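PDB 5J72: putative N-acetylmuramoyl-L-alanine amidase,autolysin cwp6 from Peptoclostridium difficile, which probably hydrolyses the amide bond joining N-acetylmuramic acid to L-alanine in peptidoglycan with a zinc-dependent amidase domain, and also carries cell wall-binding CWB2 domains. Local coordinates for residues Gly466-Ser469 / Ala475-Lys478; Lys478-Asn483 / Glu620-Met625; Leu482-Ala487 / Thr527-Asn532; Val500-Thr505 / Thr515-Thr520; Val602-Ile607 / Thr627-Gly632. One frame throughout, in Å; residues are numbered along the deposited sequence. Where two conformers were deposited one is given.

Interaction 1. Residues Gly466-Ser469 / Ala475-Lys478. With ZN (zinc ion), chain I.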
# COMPACT_ATOMS: atom_id res chain seq x y z
N GLY A 466 11.04 -23.87 16.49
CA GLY A 466 12.43 -24.15 16.15
C GLY A 466 13.30 -23.70 17.31
O GLY A 466 12.78 -23.49 18.41
N ALA A 467 14.62 -23.53 17.11
CA ALA A 467 15.48 -23.09 18.22
C ALA A 467 15.08 -21.70 18.72
O ALA A 467 14.55 -20.89 17.97
CB ALA A 467 16.93 -23.04 17.77
N THR A 468 15.31 -21.42 20.02
CA THR A 468 15.02 -20.10 20.59
C THR A 468 16.21 -19.64 21.43
O THR A 468 17.11 -20.44 21.73
CB THR A 468 13.74 -20.13 21.44
OG1 THR A 468 14.00 -20.97 22.57
CG2 THR A 468 12.52 -20.67 20.65
N SER A 469 16.25 -18.36 21.80
CA SER A 469 17.36 -17.85 22.59
C SER A 469 16.91 -16.53 23.21
O SER A 469 15.88 -15.97 22.81
CB SER A 469 18.58 -17.61 21.70
OG SER A 469 18.58 -16.26 21.25
N ALA A 475 14.57 -14.39 20.77
CA ALA A 475 14.62 -14.77 19.39
C ALA A 475 14.07 -16.14 19.21
O ALA A 475 14.33 -17.07 20.02
CB ALA A 475 16.10 -14.73 18.91
N GLN A 476 13.29 -16.29 18.12
CA GLN A 476 12.71 -17.57 17.76
C GLN A 476 13.13 -17.86 16.34
O GLN A 476 12.92 -17.01 15.46
CB GLN A 476 11.19 -17.49 17.82
CG GLN A 476 10.66 -17.52 19.26
CD GLN A 476 9.16 -17.53 19.23
OE1 GLN A 476 8.53 -16.50 18.97
NE2 GLN A 476 8.54 -18.68 19.46
N GLU A 477 13.69 -19.04 16.09
CA GLU A 477 14.12 -19.41 14.74
C GLU A 477 12.97 -19.20 13.69
O GLU A 477 13.24 -18.69 12.58
CB GLU A 477 14.57 -20.88 14.74
CG GLU A 477 15.05 -21.37 13.36
CD GLU A 477 15.50 -22.83 13.39
OE1 GLU A 477 15.92 -23.33 12.34
OE2 GLU A 477 15.43 -23.48 14.45
N LYS A 478 11.72 -19.61 14.00
CA LYS A 478 10.62 -19.50 13.02
C LYS A 478 10.38 -18.05 12.55
O LYS A 478 9.92 -17.83 11.42
CB LYS A 478 9.32 -20.12 13.58
CG LYS A 478 8.62 -19.25 14.67
CD LYS A 478 7.15 -19.77 14.86
CE LYS A 478 6.50 -19.27 16.14
NZ LYS A 478 5.00 -19.52 16.07
ZN ZN I . 15.85 -25.54 12.12
O HOH W 1 16.10 -26.11 14.38
O HOH W 2 15.90 -27.67 11.85
O HOH W 3 17.99 -25.59 12.40
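Ala467 and Glu477 grip each other twice at the tight end of this contact. The N-H of Ala467 meets Glu477 OE2 (N to OE2 2.8 Å) on the lone pair turned away from the other oxygen, and Glu477 N returns a bond to Ala467 O, also 2.8 Å and running almost straight down the carbonyl bond. Glu477 is fully stretched, CG anti to its N (chi1 -179°), which carries the carboxylate past Ala467 to the zinc ion, 2.2 Å from OE1; His460 and His530 complete the protein ligands. Water 1, itself a zinc ligand, donates to OE2, so both oxygens are held, which should restrict rotation of the carboxylate. Packing is looser around Thr468 and Gln476, a non-hydrogen-bonded antiparallel pair on the more exposed face: their side chains lie alongside each other and meet at Thr468 CG2 and Gln476 CG, 3.9 Å apart. Beyond them Ser469 and Ala475 form a hydrogen-bonded pair, while Ser469 OG turns to the carbonyl of Ile607. The two short strands make a beta hairpin that runs straight into helix 477-494, with Gln476 as N-cap, and Ile607, following strand 599-606, packs against Ala467 and Ala475.

Interaction 2. Residues Lys478-Asn483 / Glu620-Met625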
# COMPACT_ATOMS: atom_id res chain seq x y z
N LYS A 478 11.72 -19.61 14.00
CA LYS A 478 10.62 -19.50 13.02
C LYS A 478 10.38 -18.05 12.55
O LYS A 478 9.92 -17.83 11.42
CB LYS A 478 9.32 -20.12 13.58
CG LYS A 478 8.62 -19.25 14.67
CD LYS A 478 7.15 -19.77 14.86
CE LYS A 478 6.50 -19.27 16.14
NZ LYS A 478 5.00 -19.52 16.07
N LYS A 479 10.68 -17.07 13.37
CA LYS A 479 10.44 -15.71 12.87
C LYS A 479 11.68 -15.17 12.10
O LYS A 479 11.53 -14.38 11.16
CB LYS A 479 10.22 -14.77 14.01
CG LYS A 479 9.03 -15.20 14.86
CD LYS A 479 8.96 -14.37 16.09
CE LYS A 479 7.67 -14.66 16.83
NZ LYS A 479 7.61 -13.88 18.07
N TYR A 480 12.88 -15.58 12.52
CA TYR A 480 14.05 -15.08 11.83
C TYR A 480 14.10 -15.79 10.49
O TYR A 480 14.56 -15.18 9.51
CB TYR A 480 15.32 -15.43 12.62
CG TYR A 480 15.71 -14.32 13.55
CD1 TYR A 480 16.77 -13.47 13.24
CD2 TYR A 480 15.03 -14.11 14.75
CE1 TYR A 480 17.15 -12.46 14.09
CE2 TYR A 480 15.41 -13.09 15.62
CZ TYR A 480 16.48 -12.27 15.29
OH TYR A 480 16.90 -11.26 16.13
N THR A 481 13.62 -17.07 10.43
CA THR A 481 13.72 -17.69 9.10
C THR A 481 12.72 -17.03 8.20
O THR A 481 13.01 -16.84 7.00
CB THR A 481 13.46 -19.23 9.12
OG1 THR A 481 12.14 -19.49 9.59
CG2 THR A 481 14.43 -19.97 10.01
N LEU A 482 11.51 -16.72 8.72
CA LEU A 482 10.54 -16.06 7.83
C LEU A 482 11.04 -14.66 7.32
O LEU A 482 10.93 -14.35 6.14
CB LEU A 482 9.15 -15.88 8.52
CG LEU A 482 8.14 -15.15 7.62
CD1 LEU A 482 7.88 -15.95 6.36
CD2 LEU A 482 6.87 -14.93 8.44
N ASN A 483 11.57 -13.82 8.23
CA ASN A 483 12.06 -12.48 7.80
C ASN A 483 13.26 -12.64 6.82
O ASN A 483 13.35 -11.89 5.87
CB ASN A 483 12.49 -11.69 9.00
CG ASN A 483 11.28 -11.36 9.85
OD1 ASN A 483 10.18 -11.16 9.28
ND2 ASN A 483 11.37 -11.40 11.20
N GLU A 620 17.02 -4.59 9.07
CA GLU A 620 17.82 -4.33 7.87
C GLU A 620 18.98 -5.35 7.75
O GLU A 620 19.30 -5.78 6.62
CB GLU A 620 18.29 -2.87 7.91
CG GLU A 620 17.11 -1.94 7.64
CD GLU A 620 16.25 -1.62 8.89
OE1 GLU A 620 15.18 -1.01 8.70
OE2 GLU A 620 16.64 -1.95 10.03
N LYS A 621 19.68 -5.73 8.86
CA LYS A 621 20.70 -6.76 8.84
C LYS A 621 20.12 -8.13 8.47
O LYS A 621 20.75 -8.88 7.72
CB LYS A 621 21.36 -6.82 10.22
CG LYS A 621 22.24 -5.59 10.45
CD LYS A 621 22.74 -5.60 11.88
CE LYS A 621 23.24 -4.24 12.33
NZ LYS A 621 24.08 -4.42 13.55
N VAL A 622 18.91 -8.45 8.98
CA VAL A 622 18.29 -9.72 8.60
C VAL A 622 17.97 -9.67 7.13
O VAL A 622 18.11 -10.66 6.42
CB VAL A 622 17.02 -9.98 9.47
CG1 VAL A 622 16.24 -11.19 8.90
CG2 VAL A 622 17.44 -10.24 10.90
N LYS A 623 17.52 -8.48 6.65
CA LYS A 623 17.23 -8.36 5.23
C LYS A 623 18.56 -8.60 4.41
O LYS A 623 18.54 -9.24 3.38
CB LYS A 623 16.64 -6.99 4.94
CG LYS A 623 16.35 -6.85 3.46
CD LYS A 623 15.70 -5.51 3.11
CE LYS A 623 14.97 -5.66 1.79
NZ LYS A 623 13.82 -6.63 1.87
N THR A 624 19.70 -8.12 4.91
CA THR A 624 20.98 -8.32 4.19
C THR A 624 21.30 -9.83 4.12
O THR A 624 21.74 -10.34 3.10
CB THR A 624 22.09 -7.57 4.89
OG1 THR A 624 21.75 -6.18 4.77
CG2 THR A 624 23.48 -7.82 4.25
N MET A 625 21.06 -10.54 5.22
CA MET A 625 21.28 -11.99 5.22
C MET A 625 20.44 -12.62 4.15
O MET A 625 20.95 -13.45 3.38
CB MET A 625 20.90 -12.55 6.59
CG MET A 625 20.96 -14.10 6.60
SD MET A 625 22.66 -14.77 6.37
CE MET A 625 23.46 -14.33 7.99
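Val622 spreads its two methyls over two residues one helical turn apart, Tyr480 and Asn483. CG2 approaches the tyrosine ring obliquely, 3.9 Å from Tyr480 CE1, and the two side chains cross at about a right angle. CG1 sits on the aliphatic start of the asparagine, 3.8 Å from Asn483 CB. This division follows from the valine torsion: CG1 is anti to the backbone N (chi1 170°), leaving CG2 beside that N and turned to the ring. The contact is small, 138 Å² in all, and purely apolar, and the helices are close here, with the CA atoms of Asn483 and Val622 6.9 Å apart. In the next shell, the Tyr480 ring is backed by Ala475 and by Asn472 in the hairpin loop, and Val622 also leans on Thr484. Farther along helix 619-637, Met625 reaches Thr484 and Tyr531. Helices 477-494 and 619-637 thus pack directly on each other near the start of both, with strand 525-532 behind them and helix 554-569 beside the second.

Interaction 3. Residues Leu482-Ala487 / Thr527-Asn532. With ZN (zinc ion), chain I.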
# COMPACT_ATOMS: atom_id res chain seq x y z
N LEU A 482 11.51 -16.72 8.72
CA LEU A 482 10.54 -16.06 7.83
C LEU A 482 11.04 -14.66 7.32
O LEU A 482 10.93 -14.35 6.14
CB LEU A 482 9.15 -15.88 8.52
CG LEU A 482 8.14 -15.15 7.62
CD1 LEU A 482 7.88 -15.95 6.36
CD2 LEU A 482 6.87 -14.93 8.44
N ASN A 483 11.57 -13.82 8.23
CA ASN A 483 12.06 -12.48 7.80
C ASN A 483 13.26 -12.64 6.82
O ASN A 483 13.35 -11.89 5.87
CB ASN A 483 12.49 -11.69 9.00
CG ASN A 483 11.28 -11.36 9.85
OD1 ASN A 483 10.18 -11.16 9.28
ND2 ASN A 483 11.37 -11.40 11.20
N THR A 484 14.14 -13.63 7.06
CA THR A 484 15.27 -13.83 6.15
C THR A 484 14.73 -14.27 4.77
O THR A 484 15.12 -13.72 3.73
CB THR A 484 16.18 -14.95 6.71
OG1 THR A 484 16.66 -14.54 7.96
CG2 THR A 484 17.40 -15.23 5.74
N ALA A 485 13.79 -15.25 4.77
CA ALA A 485 13.26 -15.80 3.55
C ALA A 485 12.49 -14.79 2.74
O ALA A 485 12.53 -14.86 1.49
CB ALA A 485 12.36 -17.05 3.84
N LEU A 486 11.80 -13.89 3.37
CA LEU A 486 11.04 -12.87 2.59
C LEU A 486 12.08 -12.01 1.82
O LEU A 486 11.84 -11.65 0.67
CB LEU A 486 10.21 -11.95 3.58
CG LEU A 486 8.94 -12.76 4.09
CD1 LEU A 486 8.36 -12.08 5.39
CD2 LEU A 486 7.83 -12.84 2.97
N ALA A 487 13.18 -11.69 2.49
CA ALA A 487 14.20 -10.84 1.83
C ALA A 487 14.87 -11.60 0.67
O ALA A 487 15.18 -11.01 -0.36
CB ALA A 487 15.21 -10.40 2.87
N THR A 527 15.61 -24.12 -1.46
CA THR A 527 16.49 -23.70 -0.40
C THR A 527 15.71 -23.58 0.92
O THR A 527 14.82 -22.74 1.02
CB THR A 527 17.10 -22.35 -0.73
OG1 THR A 527 17.79 -22.46 -1.99
CG2 THR A 527 18.12 -21.89 0.26
N SER A 528 16.07 -24.40 1.92
CA SER A 528 15.46 -24.33 3.23
C SER A 528 16.31 -23.40 4.06
O SER A 528 17.55 -23.48 4.00
CB SER A 528 15.34 -25.74 3.82
OG SER A 528 14.74 -25.73 5.10
N ILE A 529 15.71 -22.50 4.85
CA ILE A 529 16.46 -21.52 5.60
C ILE A 529 16.19 -21.75 7.06
O ILE A 529 15.02 -21.72 7.48
CB ILE A 529 16.04 -20.07 5.16
CG1 ILE A 529 16.52 -19.84 3.69
CG2 ILE A 529 16.71 -18.99 6.05
CD1 ILE A 529 16.04 -18.51 3.09
N HIS A 530 17.25 -21.96 7.82
CA HIS A 530 17.18 -22.28 9.24
C HIS A 530 18.22 -21.50 10.05
O HIS A 530 19.09 -20.85 9.47
CB HIS A 530 17.43 -23.79 9.42
CG HIS A 530 16.26 -24.64 9.02
ND1 HIS A 530 15.45 -25.28 9.97
CD2 HIS A 530 15.75 -24.92 7.79
CE1 HIS A 530 14.50 -25.90 9.27
NE2 HIS A 530 14.62 -25.73 7.96
N TYR A 531 18.12 -21.53 11.40
CA TYR A 531 19.12 -20.91 12.28
C TYR A 531 19.62 -22.03 13.23
O TYR A 531 18.81 -22.87 13.64
CB TYR A 531 18.52 -19.74 13.05
CG TYR A 531 18.53 -18.49 12.20
CD1 TYR A 531 19.54 -17.54 12.35
CD2 TYR A 531 17.58 -18.29 11.20
CE1 TYR A 531 19.61 -16.43 11.51
CE2 TYR A 531 17.64 -17.17 10.36
CZ TYR A 531 18.66 -16.25 10.52
OH TYR A 531 18.72 -15.16 9.68
N ASN A 532 20.94 -22.08 13.51
CA ASN A 532 21.55 -23.14 14.34
C ASN A 532 21.47 -22.82 15.81
O ASN A 532 21.07 -21.72 16.19
CB ASN A 532 23.03 -23.31 14.02
CG ASN A 532 23.32 -24.65 13.46
OD1 ASN A 532 22.76 -25.64 13.94
ND2 ASN A 532 24.13 -24.79 12.41
ZN ZN I . 15.85 -25.54 12.12
O HOH W 3 17.99 -25.59 12.40
O HOH W 2 15.90 -27.67 11.85
O HOH W 1 16.10 -26.11 14.38
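Thr484 OG1 is held by two groups: it accepts a 2.8 Å hydrogen bond from Tyr531 OH, and it also bonds to the carbonyl of Tyr480 one turn earlier in its own helix. The threonine oxygen lies at the edge of the tyrosine ring and in its plane, the two side chains arriving from opposite directions, and the bond gives the hydroxyl of the buried tyrosine a partner. The threonine torsion (chi1 -61°) sets OG1 beside its backbone N, within reach of the helix carbonyl, and sends CG2 the other way, onto Ile529. There the two branch methyls, Thr484 CG2 and Ile529 CG2, meet at 3.8 Å. The longer arm of the isoleucine runs on to Ala485, placing Ile529 CD1 3.9 Å from Ala485 CA and 4.0 Å from Ala485 CB; at this small residue the isoleucine reaches the helix backbone itself. The short segment axes approach to 8.6 Å and run at 144° to each other, closer to antiparallel than to parallel. Between Ile529 and Tyr531, His530 projects from the other side of the strand and binds the zinc ion through ND1 at 2.2 Å, together with His460 and Glu477. A parallel-rich sheet backed by a helix, with the metal ligated by two histidines and a glutamate, is the arrangement characteristic of zinc-dependent amidases of the Amidase_3 family.

Interaction 4. Residues Val500-Thr505 / Thr515-Thr520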
# COMPACT_ATOMS: atom_id res chain seq x y z
N VAL A 500 8.60 -19.52 -5.34
CA VAL A 500 7.41 -19.99 -4.62
C VAL A 500 7.87 -20.15 -3.16
O VAL A 500 8.86 -20.86 -2.92
CB VAL A 500 6.87 -21.36 -5.13
CG1 VAL A 500 5.74 -21.83 -4.23
CG2 VAL A 500 6.38 -21.28 -6.60
N MET A 501 7.19 -19.56 -2.19
CA MET A 501 7.61 -19.76 -0.80
C MET A 501 6.78 -20.89 -0.20
O MET A 501 5.58 -20.94 -0.45
CB MET A 501 7.35 -18.48 0.03
CG MET A 501 8.17 -17.24 -0.45
SD MET A 501 8.08 -15.88 0.69
CE MET A 501 9.05 -16.57 2.09
N THR A 502 7.35 -21.78 0.59
CA THR A 502 6.51 -22.83 1.17
C THR A 502 5.48 -22.19 2.13
O THR A 502 4.36 -22.66 2.21
CB THR A 502 7.38 -23.88 1.93
OG1 THR A 502 8.19 -23.19 2.87
CG2 THR A 502 8.28 -24.69 0.99
N ARG A 503 5.86 -21.12 2.82
CA ARG A 503 4.95 -20.35 3.65
C ARG A 503 5.42 -18.89 3.61
O ARG A 503 6.64 -18.63 3.50
CB ARG A 503 4.92 -20.86 5.11
CG ARG A 503 6.26 -20.66 5.87
CD ARG A 503 6.14 -21.09 7.37
NE ARG A 503 7.44 -20.97 8.08
CZ ARG A 503 7.70 -19.98 8.92
NH1 ARG A 503 6.83 -19.02 9.16
NH2 ARG A 503 8.88 -19.97 9.55
N ASP A 504 4.49 -17.95 3.67
CA ASP A 504 4.91 -16.54 3.66
C ASP A 504 4.39 -15.88 4.91
O ASP A 504 4.44 -14.66 5.04
CB ASP A 504 4.40 -15.81 2.42
CG ASP A 504 2.95 -16.12 2.12
OD1 ASP A 504 2.11 -16.02 3.04
OD2 ASP A 504 2.65 -16.45 0.96
N THR A 505 3.88 -16.67 5.83
CA THR A 505 3.42 -16.16 7.09
C THR A 505 3.66 -17.19 8.18
O THR A 505 4.09 -18.32 7.91
CB THR A 505 1.89 -15.86 6.98
OG1 THR A 505 1.55 -14.98 8.06
CG2 THR A 505 1.08 -17.11 7.05
N THR A 515 8.23 -30.63 1.13
CA THR A 515 8.83 -31.41 0.06
C THR A 515 7.86 -31.72 -1.06
O THR A 515 8.24 -31.65 -2.23
CB THR A 515 9.42 -32.73 0.62
OG1 THR A 515 10.18 -32.39 1.81
CG2 THR A 515 10.39 -33.35 -0.36
N ALA A 516 6.59 -32.03 -0.73
CA ALA A 516 5.61 -32.32 -1.79
C ALA A 516 5.49 -31.11 -2.69
O ALA A 516 5.41 -31.24 -3.91
CB ALA A 516 4.24 -32.62 -1.20
N LEU A 517 5.51 -29.90 -2.08
CA LEU A 517 5.41 -28.67 -2.83
C LEU A 517 6.56 -28.59 -3.77
O LEU A 517 6.38 -28.26 -4.95
CB LEU A 517 5.41 -27.44 -1.91
CG LEU A 517 5.28 -26.09 -2.64
CD1 LEU A 517 3.97 -26.06 -3.46
CD2 LEU A 517 5.27 -24.97 -1.63
N SER A 518 7.77 -28.85 -3.27
CA SER A 518 8.96 -28.79 -4.15
C SER A 518 8.81 -29.74 -5.33
O SER A 518 9.09 -29.39 -6.47
CB SER A 518 10.20 -29.21 -3.36
OG SER A 518 11.37 -28.96 -4.11
N ASN A 519 8.36 -30.97 -5.06
CA ASN A 519 8.18 -31.99 -6.10
C ASN A 519 7.07 -31.62 -7.10
O ASN A 519 7.10 -32.08 -8.24
CB ASN A 519 7.89 -33.36 -5.43
CG ASN A 519 9.11 -33.88 -4.74
OD1 ASN A 519 10.25 -33.47 -5.08
ND2 ASN A 519 9.00 -34.70 -3.72
N THR A 520 6.12 -30.81 -6.67
CA THR A 520 5.05 -30.36 -7.55
C THR A 520 5.56 -29.21 -8.41
O THR A 520 5.24 -29.12 -9.59
CB THR A 520 3.87 -29.92 -6.68
OG1 THR A 520 3.26 -31.08 -6.11
CG2 THR A 520 2.84 -29.14 -7.45
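Val500 meets Leu517 where edge strand 498-501 of the amidase sheet faces helix 511-521, the helix of a beta-alpha-beta crossover that leads on to strand 525-532. Val500 CG1, anti to its backbone N (chi1 174°), comes to 4.1 Å from Leu517 CD2. Met501 points to the other side of the strand, into Ala485, Leu486 and Thr489 of helix 477-494, and so the edge strand is sandwiched between two helices. At Thr502 the chain leaves the strand, and here the leucine comes nearest: Leu517 CD2 is 3.7 Å from Thr502 CA and 4.0 Å from Thr502 CG2. The close approaches all run through this one methyl, Leu517 CD2, which touches both Val500 and Thr502. The hydroxyl of Thr502 is turned from the leucine and bonds to Asp457 on the adjoining strand 453-458, so the residue offers its methyl to the helix and its oxygen to the sheet. Arg503 takes no part in the packing; its guanidinium is buried and ties the loop to its surroundings, with NE bonded to the carbonyl of Pro458 and NH2 to those of Gly459 and Lys478, the last at the start of helix 477-494. Asp504 makes a weak bond to Thr405. The loop closes on itself at Thr505, whose carbonyl O accepts from Arg503 NH1 at 3.1 Å, lying within 4° of the guanidinium plane, although the nitrogen sits well above the plane of that carbonyl.

Interaction 5. Residues Val602-Ile607 / Thr627-Gly632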
# COMPACT_ATOMS: atom_id res chain seq x y z
N VAL A 602 20.25 -24.10 4.54
CA VAL A 602 21.15 -23.09 5.05
C VAL A 602 20.94 -22.87 6.51
O VAL A 602 19.83 -22.59 6.92
CB VAL A 602 20.89 -21.74 4.32
CG1 VAL A 602 21.84 -20.65 4.82
CG2 VAL A 602 21.03 -21.94 2.80
N GLU A 603 22.03 -22.99 7.33
CA GLU A 603 21.95 -22.64 8.75
C GLU A 603 22.65 -21.31 8.79
O GLU A 603 23.90 -21.27 8.93
CB GLU A 603 22.70 -23.65 9.62
CG GLU A 603 22.02 -25.01 9.52
CD GLU A 603 20.87 -25.13 10.53
OE1 GLU A 603 20.53 -24.14 11.19
OE2 GLU A 603 20.31 -26.23 10.66
N CYS A 604 21.88 -20.20 8.64
CA CYS A 604 22.44 -18.84 8.52
C CYS A 604 23.45 -18.43 9.56
O CYS A 604 24.44 -17.77 9.24
CB CYS A 604 21.29 -17.82 8.53
SG CYS A 604 20.05 -18.16 7.26
N ALA A 605 23.14 -18.76 10.82
CA ALA A 605 23.95 -18.35 11.95
C ALA A 605 23.41 -19.10 13.18
O ALA A 605 22.36 -19.75 13.09
CB ALA A 605 23.78 -16.85 12.16
N PHE A 606 24.14 -19.03 14.32
CA PHE A 606 23.70 -19.67 15.56
C PHE A 606 22.88 -18.64 16.23
O PHE A 606 23.40 -17.59 16.60
CB PHE A 606 24.89 -20.09 16.46
CG PHE A 606 25.42 -21.44 16.05
CD1 PHE A 606 26.06 -21.61 14.83
CD2 PHE A 606 25.21 -22.56 16.84
CE1 PHE A 606 26.47 -22.87 14.41
CE2 PHE A 606 25.63 -23.82 16.42
CZ PHE A 606 26.25 -23.96 15.20
N ILE A 607 21.57 -18.93 16.41
CA ILE A 607 20.63 -17.96 17.01
C ILE A 607 20.89 -17.77 18.54
O ILE A 607 20.36 -16.81 19.12
CB ILE A 607 19.16 -18.44 16.74
CG1 ILE A 607 18.22 -17.21 16.77
CG2 ILE A 607 18.69 -19.51 17.79
CD1 ILE A 607 16.86 -17.56 16.16
N THR A 627 19.13 -11.24 1.42
CA THR A 627 19.59 -10.80 0.11
C THR A 627 20.86 -11.63 -0.34
O THR A 627 20.90 -12.08 -1.49
CB THR A 627 20.04 -9.33 0.20
OG1 THR A 627 18.86 -8.57 0.57
CG2 THR A 627 20.64 -8.85 -1.21
N GLN A 628 21.84 -11.79 0.54
CA GLN A 628 23.05 -12.56 0.18
C GLN A 628 22.69 -13.98 -0.21
O GLN A 628 23.22 -14.56 -1.17
CB GLN A 628 24.04 -12.56 1.34
CG GLN A 628 24.58 -11.17 1.72
CD GLN A 628 25.10 -10.43 0.49
OE1 GLN A 628 24.50 -9.45 0.02
NE2 GLN A 628 26.21 -10.92 -0.11
N ILE A 629 21.74 -14.59 0.55
CA ILE A 629 21.34 -15.90 0.16
C ILE A 629 20.73 -15.87 -1.23
O ILE A 629 20.99 -16.77 -2.03
CB ILE A 629 20.34 -16.49 1.22
CG1 ILE A 629 21.09 -16.70 2.56
CG2 ILE A 629 19.74 -17.81 0.68
CD1 ILE A 629 20.10 -17.10 3.79
N GLY A 630 19.90 -14.82 -1.53
CA GLY A 630 19.28 -14.74 -2.85
C GLY A 630 20.38 -14.57 -3.92
O GLY A 630 20.25 -15.13 -5.02
N ILE A 631 21.40 -13.81 -3.62
CA ILE A 631 22.47 -13.59 -4.64
C ILE A 631 23.17 -14.96 -4.90
O ILE A 631 23.41 -15.31 -6.07
CB ILE A 631 23.50 -12.54 -4.17
CG1 ILE A 631 22.85 -11.11 -4.14
CG2 ILE A 631 24.74 -12.51 -5.20
CD1 ILE A 631 23.67 -10.13 -3.27
N GLY A 632 23.47 -15.70 -3.83
CA GLY A 632 24.09 -17.02 -3.99
C GLY A 632 23.21 -17.93 -4.81
O GLY A 632 23.68 -18.72 -5.61
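The inner strand 599-606 of the amidase sheet packs here on the C-terminal helix 619-637, with Val602 and Cys604 facing Ile629. A single methyl makes both contacts: Ile629 CD1 lies 3.6 Å from Cys604 SG and 4.1 Å from Val602 CG1. The isoleucine and the valine reach toward each other tip to tip, whereas the sulfur touches the same methyl from two residues further along the strand. Ile629 can extend this far because its chain continues straight beyond CG1 (chi2 172°), which also explains how the CA atoms of Val602 and Ile629 can stay 8.7 Å apart and still be bridged. All three residues are buried and the contact is wholly apolar, though small at 105 Å². Glu603, between the two strand residues, lies against His530 and Asn532 instead. Ile629 also touches Thr484 and Thr488 of helix 477-494 and Ile566 of helix 554-569, and Cys604 touches Ile529 on the neighbouring strand 525-532. Just past the cysteine the chain turns a corner at Ala605. Helices 477-494, 554-569 and 619-637 gather on this face, and helices packed against a mixed, largely parallel sheet are typical of the alpha/beta fold of this amidase domain.

In the fold
All five contacts belong to the amidase domain, and helix 477-494 serves interactions 1, 2 and 3. Interactions 1 and 3 share the zinc ion and its three waters, their centres 12 Å apart, and meet directly where Glu477 OE1 lies 3.0 Å from Tyr531 N, probably as a hydrogen bond tying the helix start to the strand end. Interactions 2, 3 and 5 form one core behind the metal: centre to centre, 2 is about 6 Å from 3, and 5 about 7 Å from 3, with His530 N bonded to Val602 O at 2.8 Å between adjoining strands. Interaction 4 stands apart at the sheet edge, about 13 Å between centres from interaction 3, joined to it through Met501 CE and Ala485 CB, 3.8 Å apart.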